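Local coordinates for protein exoribonuclease II, mitochondrial (Candida glabrata, PDB 6F3H) that probably degrades mitochondrial RNA from its 3' end as a magnesium-dependent RNB-family exoribonuclease, the nuclease partner in the mtEXO degradosome, at residues A[749-754]-A[786-791]; A[304-309]-A[355-360]; A[486-491]-A[520-525]; A[387-392]-A[516-521]. The protein carries 1 engineered substitution. All coordinates share one frame; numbering follows the deposited sequence.

In the fold
The four contacts fall into two groups on a single chain. Contacts 3 and 4, with centres about 9 Å apart, share S520 and N521 and lie on one mixed sheet of the RNB domain, where strand 505-519 pairs with 488-499 on one side and 390-391 on the other. Both lie near the metal site of D401 and D410: the side chain of F522 is about 10 Å from the magnesium ion and that of V519 about 13 Å. Contacts 1 and 2, about 18 Å apart between centres, have centres 38 to 46 Å from those of contacts 3 and 4. Contact 1 adjoins the bound RNA, with R790 packed on an adenine base, whereas contact 2 is loop packing farther from it.

Contact 1: residues A[749-754]-A[786-791]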
loop_
_atom_site.group_PDB
_atom_site.type_symbol
_atom_site.label_atom_id
_atom_site.label_comp_id
_atom_site.label_asym_id
_atom_site.label_seq_id
_atom_site.Cartn_x
_atom_site.Cartn_y
_atom_site.Cartn_z
ATOM N N SER A 749 -0.500 7.371 9.782
ATOM C CA SER A 749 -0.876 7.213 11.186
ATOM C C SER A 749 0.324 7.027 12.102
ATOM O O SER A 749 0.400 7.625 13.181
ATOM C CB SER A 749 -1.780 6.009 11.350
ATOM O OG SER A 749 -2.178 5.955 12.701
ATOM N N SER A 750 1.250 6.169 11.713
ATOM C CA SER A 750 2.396 5.932 12.568
ATOM C C SER A 750 3.223 7.188 12.714
ATOM O O SER A 750 3.686 7.516 13.808
ATOM C CB SER A 750 3.212 4.792 11.997
ATOM O OG SER A 750 2.456 3.589 11.997
ATOM N N THR A 751 3.416 7.909 11.619
ATOM C CA THR A 751 3.994 9.248 11.693
ATOM C C THR A 751 3.253 10.123 12.686
ATOM O O THR A 751 3.870 10.807 13.507
ATOM C CB THR A 751 3.987 9.885 10.335
ATOM O OG1 THR A 751 4.682 9.021 9.438
ATOM C CG2 THR A 751 4.698 11.151 10.411
ATOM N N TYR A 752 1.919 10.155 12.593
ATOM C CA TYR A 752 1.160 10.988 13.513
ATOM C C TYR A 752 1.562 10.673 14.927
ATOM O O TYR A 752 1.819 11.579 15.718
ATOM C CB TYR A 752 -0.337 10.767 13.324
ATOM C CG TYR A 752 -1.232 11.295 14.440
ATOM C CD1 TYR A 752 -1.379 12.662 14.667
ATOM C CD2 TYR A 752 -1.968 10.434 15.234
ATOM C CE1 TYR A 752 -2.227 13.145 15.674
ATOM C CE2 TYR A 752 -2.813 10.916 16.244
ATOM C CZ TYR A 752 -2.936 12.248 16.461
ATOM O OH TYR A 752 -3.791 12.602 17.479
ATOM N N TRP A 753 1.709 9.380 15.238
ATOM C CA TRP A 753 2.021 8.952 16.595
ATOM C C TRP A 753 3.498 9.136 16.936
ATOM O O TRP A 753 3.828 9.499 18.070
ATOM C CB TRP A 753 1.597 7.505 16.803
ATOM C CG TRP A 753 0.113 7.306 16.808
ATOM C CD1 TRP A 753 -0.615 6.665 15.860
ATOM C CD2 TRP A 753 -0.832 7.768 17.794
ATOM N NE1 TRP A 753 -1.948 6.670 16.203
ATOM C CE2 TRP A 753 -2.107 7.349 17.378
ATOM C CE3 TRP A 753 -0.719 8.482 18.983
ATOM C CZ2 TRP A 753 -3.258 7.621 18.100
ATOM C CZ3 TRP A 753 -1.872 8.751 19.705
ATOM C CH2 TRP A 753 -3.122 8.323 19.259
ATOM N N THR A 754 4.407 8.841 16.009
ATOM C CA THR A 754 5.801 9.195 16.241
ATOM C C THR A 754 5.911 10.641 16.680
ATOM O O THR A 754 6.517 10.943 17.711
ATOM C CB THR A 754 6.619 9.006 14.975
ATOM O OG1 THR A 754 6.447 7.676 14.501
ATOM C CG2 THR A 754 8.079 9.251 15.255
ATOM N N TYR A 786 13.969 6.667 14.934
ATOM C CA TYR A 786 12.565 6.499 14.578
ATOM C C TYR A 786 12.411 6.397 13.075
ATOM O O TYR A 786 12.917 7.244 12.332
ATOM C CB TYR A 786 11.688 7.644 15.045
ATOM C CG TYR A 786 11.732 7.960 16.501
ATOM C CD1 TYR A 786 12.733 8.767 17.036
ATOM C CD2 TYR A 786 10.763 7.451 17.352
ATOM C CE1 TYR A 786 12.743 9.065 18.380
ATOM C CE2 TYR A 786 10.766 7.738 18.682
ATOM C CZ TYR A 786 11.751 8.540 19.194
ATOM O OH TYR A 786 11.728 8.800 20.538
ATOM N N SER A 787 11.615 5.431 12.638
ATOM C CA SER A 787 11.430 5.248 11.210
ATOM C C SER A 787 10.469 6.275 10.612
ATOM O O SER A 787 10.671 6.708 9.472
ATOM C CB SER A 787 10.937 3.824 10.947
ATOM O OG SER A 787 11.943 2.867 11.245
ATOM N N TYR A 788 9.447 6.700 11.362
ATOM C CA TYR A 788 8.382 7.547 10.833
ATOM C C TYR A 788 8.501 8.987 11.278
ATOM O O TYR A 788 7.549 9.756 11.153
ATOM C CB TYR A 788 7.025 6.993 11.240
ATOM C CG TYR A 788 6.777 5.666 10.598
ATOM C CD1 TYR A 788 7.111 5.448 9.268
ATOM C CD2 TYR A 788 6.235 4.623 11.326
ATOM C CE1 TYR A 788 6.889 4.223 8.672
ATOM C CE2 TYR A 788 5.999 3.394 10.750
ATOM C CZ TYR A 788 6.329 3.192 9.422
ATOM O OH TYR A 788 6.102 1.955 8.848
ATOM N N ALA A 789 9.643 9.358 11.797
ATOM C CA ALA A 789 9.954 10.738 12.076
ATOM C C ALA A 789 10.841 11.186 10.926
ATOM O O ALA A 789 12.066 11.083 10.992
ATOM C CB ALA A 789 10.637 10.889 13.426
ATOM N N ARG A 790 10.214 11.608 9.834
ATOM C CA ARG A 790 10.908 12.212 8.704
ATOM C C ARG A 790 10.579 13.699 8.641
ATOM O O ARG A 790 9.411 14.087 8.756
ATOM C CB ARG A 790 10.528 11.534 7.392
ATOM C CG ARG A 790 11.335 10.315 7.082
ATOM C CD ARG A 790 10.513 9.338 6.272
ATOM N NE ARG A 790 11.244 8.106 5.959
ATOM C CZ ARG A 790 12.158 7.986 4.992
ATOM N NH1 ARG A 790 12.466 9.020 4.205
ATOM N NH2 ARG A 790 12.758 6.818 4.800
ATOM N N GLY A 791 11.605 14.532 8.487
ATOM C CA GLY A 791 11.386 15.966 8.441
ATOM C C GLY A 791 12.193 16.707 7.394
ATOM O O GLY A 791 12.636 16.117 6.404
#
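Van der Waals packing carries this contact, in which helix 725-761 meets the turn that leads into strand 790-794, part of a C-terminal five-stranded sheet consistent with the S1-type module of RNase II relatives. The methyl contacts centre on T754. Its OG1 sits beside the backbone N (chi1 -55°), which puts CG2 anti to that nitrogen and against the turn, meeting A789 CB at 3.5 Å and the Y786 ring at CD2, 3.9 Å away. T751 sends its own CG2 to the carbonyl oxygen of Y788, at 3.3 Å. T751 and T754 thus border the CB and carbonyl of Y788, while S750, one helical turn before T754, lies beside the ring.

The two threonine hydroxyls are bonded back into the helix. T754 OG1 donates to S750 O at 2.9 Å, from well above the carbonyl plane, and the same oxygen also accepts the helical bond from T754 N at 2.7 Å. T751 OG1 is likewise bonded to R747 O. Both hydroxyls pass Y788 without a bond to it, T754 OG1 coming to 3.4 Å from Y788 CB, and each threonine crosses the tyrosine at about a right angle.

No hydrogen bond spans the two segments, so within them packing does the work; just outside, Y786 OH makes a weak hydrogen bond to H757 NE2 of the same helix. The turn is thereby seated next to R790, which packs on an adenine base of the RNA.

Contact 2: residues A[304-309]-A[355-360]; sequences AGNIEE and LGNWDL
An asparagine on each side locks two loops together here: N306 just beyond the Schellman motif that ends helix 293-303, and N357 at the head of an Asx turn. N306 makes the closest meeting. Its amide lies flat over the W358 indole, the planes 9° apart, with CG above the ring and CB making a CH-pi contact 3.6 Å from the centroid of the six-membered ring. Both ends of that amide are used on the backbone of the other loop. OD1 accepts from W358 N at 2.7 Å, in the carbonyl plane and on a lone pair, while ND2 donates almost straight, at 173°, to G356 O 3.2 Å away. The two bonds fix the rotation of the amide and hold it against the ring.

N357 answers from the opposite loop. Its CG is anti to the backbone N (chi1 -173°), which carries ND2 to the carbonyl oxygen of A304 at 2.9 Å, close to the end of the helix.

The second shell sets these groups in place. G305, with positive phi, closes the Schellman motif, and N306 follows it directly. D301 of helix 293-303 touches W358, and its OD1 accepts a further, weak hydrogen bond from N306 ND2. F745 of helix 725-761 touches N357, whose OD1 accepts from D359 N at 2.8 Å, in the plane of the side-chain carbonyl.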
loop_
_atom_site.group_PDB
_atom_site.type_symbol
_atom_site.label_atom_id
_atom_site.label_comp_id
_atom_site.label_asym_id
_atom_site.label_seq_id
_atom_site.Cartn_x
_atom_site.Cartn_y
_atom_site.Cartn_z
ATOM N N ALA A 304 -8.768 15.064 8.682
ATOM C CA ALA A 304 -8.736 13.719 8.146
ATOM C C ALA A 304 -8.125 13.641 6.761
ATOM O O ALA A 304 -7.771 12.545 6.326
ATOM C CB ALA A 304 -10.146 13.179 8.111
ATOM N N GLY A 305 -7.964 14.764 6.071
ATOM C CA GLY A 305 -7.408 14.774 4.731
ATOM C C GLY A 305 -8.399 14.572 3.611
ATOM O O GLY A 305 -7.981 14.312 2.477
ATOM N N ASN A 306 -9.697 14.696 3.887
ATOM C CA ASN A 306 -10.720 14.472 2.874
ATOM C C ASN A 306 -10.933 15.661 1.944
ATOM O O ASN A 306 -11.330 15.471 0.793
ATOM C CB ASN A 306 -12.042 14.158 3.543
ATOM C CG ASN A 306 -12.049 12.830 4.211
ATOM O OD1 ASN A 306 -11.444 11.865 3.738
ATOM N ND2 ASN A 306 -12.724 12.767 5.341
ATOM N N ILE A 307 -10.716 16.883 2.409
ATOM C CA ILE A 307 -11.077 18.042 1.603
ATOM C C ILE A 307 -9.883 18.953 1.463
ATOM O O ILE A 307 -10.026 20.108 1.048
ATOM C CB ILE A 307 -12.241 18.830 2.222
ATOM C CG1 ILE A 307 -11.881 19.196 3.657
ATOM C CG2 ILE A 307 -13.528 18.051 2.146
ATOM C CD1 ILE A 307 -12.829 20.133 4.277
ATOM N N GLU A 308 -8.702 18.447 1.811
ATOM C CA GLU A 308 -7.510 19.277 1.771
ATOM C C GLU A 308 -7.228 19.810 0.364
ATOM O O GLU A 308 -6.354 20.664 0.214
ATOM C CB GLU A 308 -6.315 18.497 2.344
ATOM N N GLU A 309 -7.966 19.369 -0.661
ATOM C CA GLU A 309 -7.743 19.826 -2.030
ATOM C C GLU A 309 -8.780 20.836 -2.538
ATOM O O GLU A 309 -8.695 21.237 -3.701
ATOM C CB GLU A 309 -7.712 18.613 -2.986
ATOM N N LEU A 355 -8.302 8.612 10.951
ATOM C CA LEU A 355 -9.270 7.539 10.885
ATOM C C LEU A 355 -10.546 7.975 10.199
ATOM O O LEU A 355 -11.323 7.129 9.760
ATOM C CB LEU A 355 -9.564 7.056 12.299
ATOM C CG LEU A 355 -8.220 6.851 12.999
ATOM C CD1 LEU A 355 -8.397 6.425 14.436
ATOM C CD2 LEU A 355 -7.397 5.827 12.225
ATOM N N GLY A 356 -10.780 9.264 10.095
ATOM C CA GLY A 356 -11.907 9.761 9.347
ATOM C C GLY A 356 -11.736 9.767 7.847
ATOM O O GLY A 356 -12.664 10.150 7.131
ATOM N N ASN A 357 -10.572 9.381 7.338
ATOM C CA ASN A 357 -10.306 9.582 5.928
ATOM C C ASN A 357 -11.158 8.631 5.086
ATOM O O ASN A 357 -11.280 7.438 5.392
ATOM C CB ASN A 357 -8.819 9.402 5.675
ATOM C CG ASN A 357 -8.453 9.747 4.284
ATOM O OD1 ASN A 357 -8.953 9.124 3.358
ATOM N ND2 ASN A 357 -7.602 10.758 4.104
ATOM N N TRP A 358 -11.718 9.168 3.994
ATOM C CA TRP A 358 -12.686 8.414 3.204
ATOM C C TRP A 358 -12.018 7.311 2.411
ATOM O O TRP A 358 -12.625 6.268 2.163
ATOM C CB TRP A 358 -13.439 9.339 2.246
ATOM C CG TRP A 358 -14.293 10.371 2.932
ATOM C CD1 TRP A 358 -14.882 10.258 4.149
ATOM C CD2 TRP A 358 -14.655 11.670 2.436
ATOM N NE1 TRP A 358 -15.587 11.402 4.454
ATOM C CE2 TRP A 358 -15.459 12.285 3.416
ATOM C CE3 TRP A 358 -14.370 12.376 1.263
ATOM C CZ2 TRP A 358 -15.990 13.569 3.255
ATOM C CZ3 TRP A 358 -14.891 13.651 1.108
ATOM C CH2 TRP A 358 -15.695 14.234 2.094
ATOM N N ASP A 359 -10.773 7.526 2.015
ATOM C CA ASP A 359 -10.061 6.559 1.195
ATOM C C ASP A 359 -9.509 5.429 2.055
ATOM O O ASP A 359 -9.549 4.260 1.659
ATOM C CB ASP A 359 -8.971 7.304 0.432
ATOM C CG ASP A 359 -9.557 8.321 -0.545
ATOM O OD1 ASP A 359 -10.755 8.207 -0.915
ATOM O OD2 ASP A 359 -8.845 9.285 -0.890
ATOM N N LEU A 360 -9.024 5.763 3.254
ATOM C CA LEU A 360 -8.722 4.740 4.242
ATOM C C LEU A 360 -9.929 3.853 4.446
ATOM O O LEU A 360 -9.809 2.627 4.524
ATOM C CB LEU A 360 -8.338 5.400 5.550
ATOM C CG LEU A 360 -7.978 4.431 6.655
ATOM C CD1 LEU A 360 -6.840 3.565 6.169
ATOM C CD2 LEU A 360 -7.584 5.215 7.894
#

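Contact 3: residues A[486-491]-A[520-525]; sequences RKTETI and SNFPKV
This is a small contact of van der Waals and CA-H...O type, without a hydrogen bond across it, made where the start of one strand passes the loop that follows its neighbour in the RNB domain. F522 and T488 supply the side-chain part. The phenyl group, with CG anti to its own carbonyl carbon (chi1 -65°), presents its CE2 and CZ corner to the threonine, whose CB lies at the ring edge in the ring plane. T488 OG1 is 3.8 Å from F522 CE2, and T488 CG2 is 3.9 Å from F522 CZ, so hydroxyl and methyl are spread along the ring edge.

Strands 488-499 and 505-519 follow each other as an antiparallel beta hairpin, and the contact sits at its open end, where the chain leaves the second strand for helix 527-534. There the carbonyl oxygen of R486 becomes the hub. It accepts from T488 OG1 at 2.7 Å, a bond arriving from well above the carbonyl plane that holds the hydroxyl back toward its own segment while OG1 also borders the phenyl edge. The same oxygen meets S520, with CB at 3.5 Å and a CA-H...O contact in which S520 CA lies 3.6 Å away.

S520 is placed by a backbone hydrogen bond with D485, and F522 N makes a weak hydrogen bond to H484 ND1. The side chain of F522 lies about 9 Å from that of D410, a magnesium ligand.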
loop_
_atom_site.group_PDB
_atom_site.type_symbol
_atom_site.label_atom_id
_atom_site.label_comp_id
_atom_site.label_asym_id
_atom_site.label_seq_id
_atom_site.Cartn_x
_atom_site.Cartn_y
_atom_site.Cartn_z
ATOM N N ARG A 486 -7.991 -29.524 17.390
ATOM C CA ARG A 486 -9.193 -29.311 16.614
ATOM C C ARG A 486 -8.893 -29.715 15.204
ATOM O O ARG A 486 -7.915 -29.237 14.634
ATOM C CB ARG A 486 -9.668 -27.899 16.630
ATOM C CG ARG A 486 -9.848 -27.362 18.025
ATOM C CD ARG A 486 -11.092 -26.449 18.353
ATOM N NE ARG A 486 -11.480 -26.666 19.791
ATOM C CZ ARG A 486 -12.373 -27.456 20.435
ATOM N NH1 ARG A 486 -13.329 -28.212 19.877
ATOM N NH2 ARG A 486 -12.302 -27.449 21.769
ATOM N N LYS A 487 -9.739 -30.575 14.646
ATOM C CA LYS A 487 -9.542 -30.995 13.274
ATOM C C LYS A 487 -9.678 -29.733 12.419
ATOM O O LYS A 487 -10.667 -28.995 12.516
ATOM C CB LYS A 487 -10.519 -32.115 12.917
ATOM C CG LYS A 487 -11.636 -31.747 12.009
ATOM C CD LYS A 487 -12.101 -32.937 11.223
ATOM C CE LYS A 487 -13.156 -32.520 10.214
ATOM N NZ LYS A 487 -13.336 -33.527 9.130
ATOM N N THR A 488 -8.613 -29.418 11.692
ATOM C CA THR A 488 -8.412 -28.097 11.111
ATOM C C THR A 488 -7.968 -28.239 9.663
ATOM O O THR A 488 -6.885 -28.764 9.386
ATOM C CB THR A 488 -7.380 -27.314 11.920
ATOM O OG1 THR A 488 -7.965 -26.942 13.177
ATOM C CG2 THR A 488 -6.940 -26.075 11.175
ATOM N N GLU A 489 -8.824 -27.797 8.751
ATOM C CA GLU A 489 -8.574 -27.911 7.325
ATOM C C GLU A 489 -7.458 -26.985 6.888
ATOM O O GLU A 489 -7.350 -25.845 7.343
ATOM C CB GLU A 489 -9.837 -27.600 6.539
ATOM C CG GLU A 489 -11.109 -28.032 7.234
ATOM C CD GLU A 489 -12.256 -28.204 6.256
ATOM O OE1 GLU A 489 -11.999 -28.691 5.128
ATOM O OE2 GLU A 489 -13.407 -27.852 6.605
ATOM N N THR A 490 -6.618 -27.477 5.997
ATOM C CA THR A 490 -5.512 -26.686 5.520
ATOM C C THR A 490 -5.428 -26.849 4.033
ATOM O O THR A 490 -6.089 -27.701 3.435
ATOM C CB THR A 490 -4.157 -27.121 6.063
ATOM O OG1 THR A 490 -3.697 -28.227 5.278
ATOM C CG2 THR A 490 -4.271 -27.531 7.472
ATOM N N ILE A 491 -4.532 -26.064 3.464
ATOM C CA ILE A 491 -3.928 -26.362 2.188
ATOM C C ILE A 491 -2.454 -26.544 2.464
ATOM O O ILE A 491 -1.793 -25.618 2.943
ATOM C CB ILE A 491 -4.145 -25.241 1.169
ATOM C CG1 ILE A 491 -5.637 -25.026 0.923
ATOM C CG2 ILE A 491 -3.464 -25.594 -0.128
ATOM C CD1 ILE A 491 -5.928 -24.162 -0.329
ATOM N N SER A 520 -4.190 -31.375 13.612
ATOM C CA SER A 520 -4.878 -31.063 14.855
ATOM C C SER A 520 -3.918 -30.925 16.016
ATOM O O SER A 520 -4.316 -30.504 17.103
ATOM C CB SER A 520 -5.925 -32.127 15.167
ATOM O OG SER A 520 -5.479 -33.404 14.740
ATOM N N ASN A 521 -2.655 -31.246 15.810
ATOM C CA ASN A 521 -1.696 -31.163 16.899
ATOM C C ASN A 521 -0.900 -29.892 16.698
ATOM O O ASN A 521 0.011 -29.852 15.875
ATOM C CB ASN A 521 -0.793 -32.384 16.920
ATOM C CG ASN A 521 0.190 -32.363 18.077
ATOM O OD1 ASN A 521 -0.029 -31.687 19.092
ATOM N ND2 ASN A 521 1.283 -33.103 17.928
ATOM N N PHE A 522 -1.223 -28.867 17.482
ATOM C CA PHE A 522 -0.601 -27.540 17.381
ATOM C C PHE A 522 0.162 -27.201 18.659
ATOM O O PHE A 522 -0.442 -26.714 19.629
ATOM C CB PHE A 522 -1.642 -26.447 17.143
ATOM C CG PHE A 522 -2.387 -26.530 15.844
ATOM C CD1 PHE A 522 -1.740 -26.385 14.621
ATOM C CD2 PHE A 522 -3.769 -26.693 15.861
ATOM C CE1 PHE A 522 -2.463 -26.439 13.440
ATOM C CE2 PHE A 522 -4.482 -26.744 14.695
ATOM C CZ PHE A 522 -3.829 -26.610 13.483
ATOM N N PRO A 523 1.482 -27.388 18.697
ATOM C CA PRO A 523 2.278 -26.881 19.827
ATOM C C PRO A 523 2.176 -25.357 20.019
ATOM O O PRO A 523 2.207 -24.578 19.056
ATOM C CB PRO A 523 3.700 -27.312 19.458
ATOM C CG PRO A 523 3.495 -28.540 18.649
ATOM C CD PRO A 523 2.270 -28.287 17.833
ATOM N N LYS A 524 2.044 -24.933 21.288
ATOM C CA LYS A 524 1.923 -23.516 21.637
ATOM C C LYS A 524 3.272 -22.814 21.549
ATOM O O LYS A 524 4.174 -23.097 22.344
ATOM C CB LYS A 524 1.353 -23.361 23.043
ATOM N N VAL A 525 3.384 -21.839 20.642
ATOM C CA VAL A 525 4.679 -21.269 20.292
ATOM C C VAL A 525 4.520 -19.813 19.904
ATOM O O VAL A 525 3.520 -19.402 19.313
ATOM C CB VAL A 525 5.367 -22.039 19.143
ATOM C CG1 VAL A 525 6.044 -23.244 19.685
ATOM C CG2 VAL A 525 4.351 -22.426 18.072
#

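Contact 4: residues A[387-392]-A[516-521]; sequences TDRYDF and LGIVSN
A bend at chi3 (73°) turns the R389 side chain along the neighbouring strand, and F392, with CG anti to its carbonyl carbon, swings its ring to the flank of G517 and V519. The guanidinium of R389 lies with one face over L516 CB, which is 3.7 Å from CZ, and directs NE in its own plane to G517 O at 3.1 Å. NE also faces E489 OE1 in a salt bridge, so the arginine joins its strand to the two beyond it.

The backbones form a short, loosely bonded parallel pair, their directions 37° apart, at the edge of the mixed sheet of the RNB domain, 390-391 beside 505-519. The first links, Y390 N to L516 O and I518 N to Y390 O, are weak and strongly bent. The best backbone bond comes afterwards, F392 N to I518 O at 3.0 Å and 166°, in the carbonyl plane. I518 O also lies at the edge of the F392 ring. Since G517 has no side chain, F392 CE1 comes to 3.7 Å from its CA, and F392 CD1 rests on V519 CG1 at 3.8 Å. Y390 CD1 sits over one face of the same ring, while H425 and H427 meet it edge-to-face.

D391 lies across I518, and its OD1 accepts from G393 N and from a water at 2.8 Å, which in turn accepts from S520 OG.

The well-formed links are R389 NE to G517 O and F392 N to I518 O, so the pairing probably rests on these two ends more than on the weak bonds between them.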
loop_
_atom_site.group_PDB
_atom_site.type_symbol
_atom_site.label_atom_id
_atom_site.label_comp_id
_atom_site.label_asym_id
_atom_site.label_seq_id
_atom_site.Cartn_x
_atom_site.Cartn_y
_atom_site.Cartn_z
ATOM N N THR A 387 -14.028 -31.913 1.292
ATOM C CA THR A 387 -14.538 -33.062 2.033
ATOM C C THR A 387 -13.714 -34.360 1.753
ATOM O O THR A 387 -14.065 -35.443 2.227
ATOM C CB THR A 387 -16.043 -33.272 1.710
ATOM N N ASP A 388 -12.597 -34.222 1.021
ATOM C CA ASP A 388 -11.720 -35.336 0.603
ATOM C C ASP A 388 -10.242 -34.987 0.848
ATOM O O ASP A 388 -9.416 -34.875 -0.055
ATOM C CB ASP A 388 -12.011 -35.692 -0.858
ATOM C CG ASP A 388 -11.295 -36.959 -1.322
ATOM O OD1 ASP A 388 -10.161 -37.223 -0.875
ATOM O OD2 ASP A 388 -11.897 -37.726 -2.107
ATOM N N ARG A 389 -9.883 -34.802 2.105
ATOM C CA ARG A 389 -8.614 -34.196 2.467
ATOM C C ARG A 389 -7.667 -35.182 3.136
ATOM O O ARG A 389 -8.081 -35.955 4.005
ATOM C CB ARG A 389 -8.896 -33.042 3.420
ATOM C CG ARG A 389 -10.152 -32.300 3.049
ATOM C CD ARG A 389 -10.474 -31.258 4.073
ATOM N NE ARG A 389 -9.566 -30.131 3.992
ATOM C CZ ARG A 389 -9.710 -29.141 3.124
ATOM N NH1 ARG A 389 -10.719 -29.158 2.260
ATOM N NH2 ARG A 389 -8.842 -28.143 3.118
ATOM N N TYR A 390 -6.390 -35.139 2.752
ATOM C CA TYR A 390 -5.358 -35.913 3.448
ATOM C C TYR A 390 -5.252 -35.534 4.928
ATOM O O TYR A 390 -5.219 -34.353 5.267
ATOM C CB TYR A 390 -4.022 -35.673 2.762
ATOM C CG TYR A 390 -2.868 -36.411 3.385
ATOM C CD1 TYR A 390 -2.206 -35.906 4.501
ATOM C CD2 TYR A 390 -2.429 -37.617 2.858
ATOM C CE1 TYR A 390 -1.147 -36.583 5.072
ATOM C CE2 TYR A 390 -1.367 -38.298 3.418
ATOM C CZ TYR A 390 -0.729 -37.775 4.520
ATOM O OH TYR A 390 0.329 -38.450 5.070
ATOM N N ASP A 391 -5.166 -36.525 5.822
ATOM C CA ASP A 391 -5.001 -36.242 7.248
ATOM C C ASP A 391 -3.582 -36.541 7.712
ATOM O O ASP A 391 -3.106 -37.675 7.594
ATOM C CB ASP A 391 -5.983 -37.019 8.126
ATOM C CG ASP A 391 -6.055 -36.450 9.564
ATOM O OD1 ASP A 391 -5.002 -36.049 10.112
ATOM O OD2 ASP A 391 -7.165 -36.370 10.148
ATOM N N PHE A 392 -2.947 -35.531 8.311
ATOM C CA PHE A 392 -1.606 -35.616 8.866
ATOM C C PHE A 392 -1.613 -36.148 10.291
ATOM O O PHE A 392 -0.549 -36.362 10.881
ATOM C CB PHE A 392 -0.956 -34.236 8.816
ATOM C CG PHE A 392 -0.801 -33.690 7.416
ATOM C CD1 PHE A 392 -1.831 -32.944 6.821
ATOM C CD2 PHE A 392 0.362 -33.930 6.681
ATOM C CE1 PHE A 392 -1.702 -32.442 5.503
ATOM C CE2 PHE A 392 0.510 -33.431 5.378
ATOM C CZ PHE A 392 -0.517 -32.684 4.786
ATOM N N LEU A 516 -5.037 -30.809 -0.040
ATOM C CA LEU A 516 -5.975 -30.316 0.960
ATOM C C LEU A 516 -5.846 -31.213 2.171
ATOM O O LEU A 516 -6.087 -32.414 2.059
ATOM C CB LEU A 516 -7.412 -30.349 0.442
ATOM C CG LEU A 516 -7.803 -29.575 -0.833
ATOM C CD1 LEU A 516 -9.310 -29.677 -1.084
ATOM C CD2 LEU A 516 -7.349 -28.109 -0.849
ATOM N N GLY A 517 -5.457 -30.656 3.313
ATOM C CA GLY A 517 -5.154 -31.512 4.444
ATOM C C GLY A 517 -5.990 -31.332 5.697
ATOM O O GLY A 517 -7.006 -30.630 5.681
ATOM N N ILE A 518 -5.585 -32.005 6.780
ATOM C CA ILE A 518 -6.158 -31.831 8.108
ATOM C C ILE A 518 -5.013 -31.981 9.089
ATOM O O ILE A 518 -4.086 -32.768 8.878
ATOM C CB ILE A 518 -7.277 -32.839 8.466
ATOM C CG1 ILE A 518 -8.417 -32.788 7.472
ATOM C CG2 ILE A 518 -7.851 -32.590 9.861
ATOM C CD1 ILE A 518 -9.371 -33.941 7.624
ATOM N N VAL A 519 -5.082 -31.219 10.168
ATOM C CA VAL A 519 -4.064 -31.229 11.199
ATOM C C VAL A 519 -4.789 -30.968 12.503
ATOM O O VAL A 519 -5.893 -30.427 12.516
ATOM C CB VAL A 519 -2.999 -30.142 10.944
ATOM C CG1 VAL A 519 -2.270 -30.375 9.634
ATOM C CG2 VAL A 519 -3.661 -28.802 10.932
ATOM N N SER A 520 -4.190 -31.375 13.612
ATOM C CA SER A 520 -4.878 -31.063 14.855
ATOM C C SER A 520 -3.918 -30.925 16.016
ATOM O O SER A 520 -4.316 -30.504 17.103
ATOM C CB SER A 520 -5.925 -32.127 15.167
ATOM O OG SER A 520 -5.479 -33.404 14.740
ATOM N N ASN A 521 -2.655 -31.246 15.810
ATOM C CA ASN A 521 -1.696 -31.163 16.899
ATOM C C ASN A 521 -0.900 -29.892 16.698
ATOM O O ASN A 521 0.011 -29.852 15.875
ATOM C CB ASN A 521 -0.793 -32.384 16.920
ATOM C CG ASN A 521 0.190 -32.363 18.077
ATOM O OD1 ASN A 521 -0.029 -31.687 19.092
ATOM N ND2 ASN A 521 1.283 -33.103 17.928
HETATM O O HOH W 1 -5.360 -34.375 12.313
#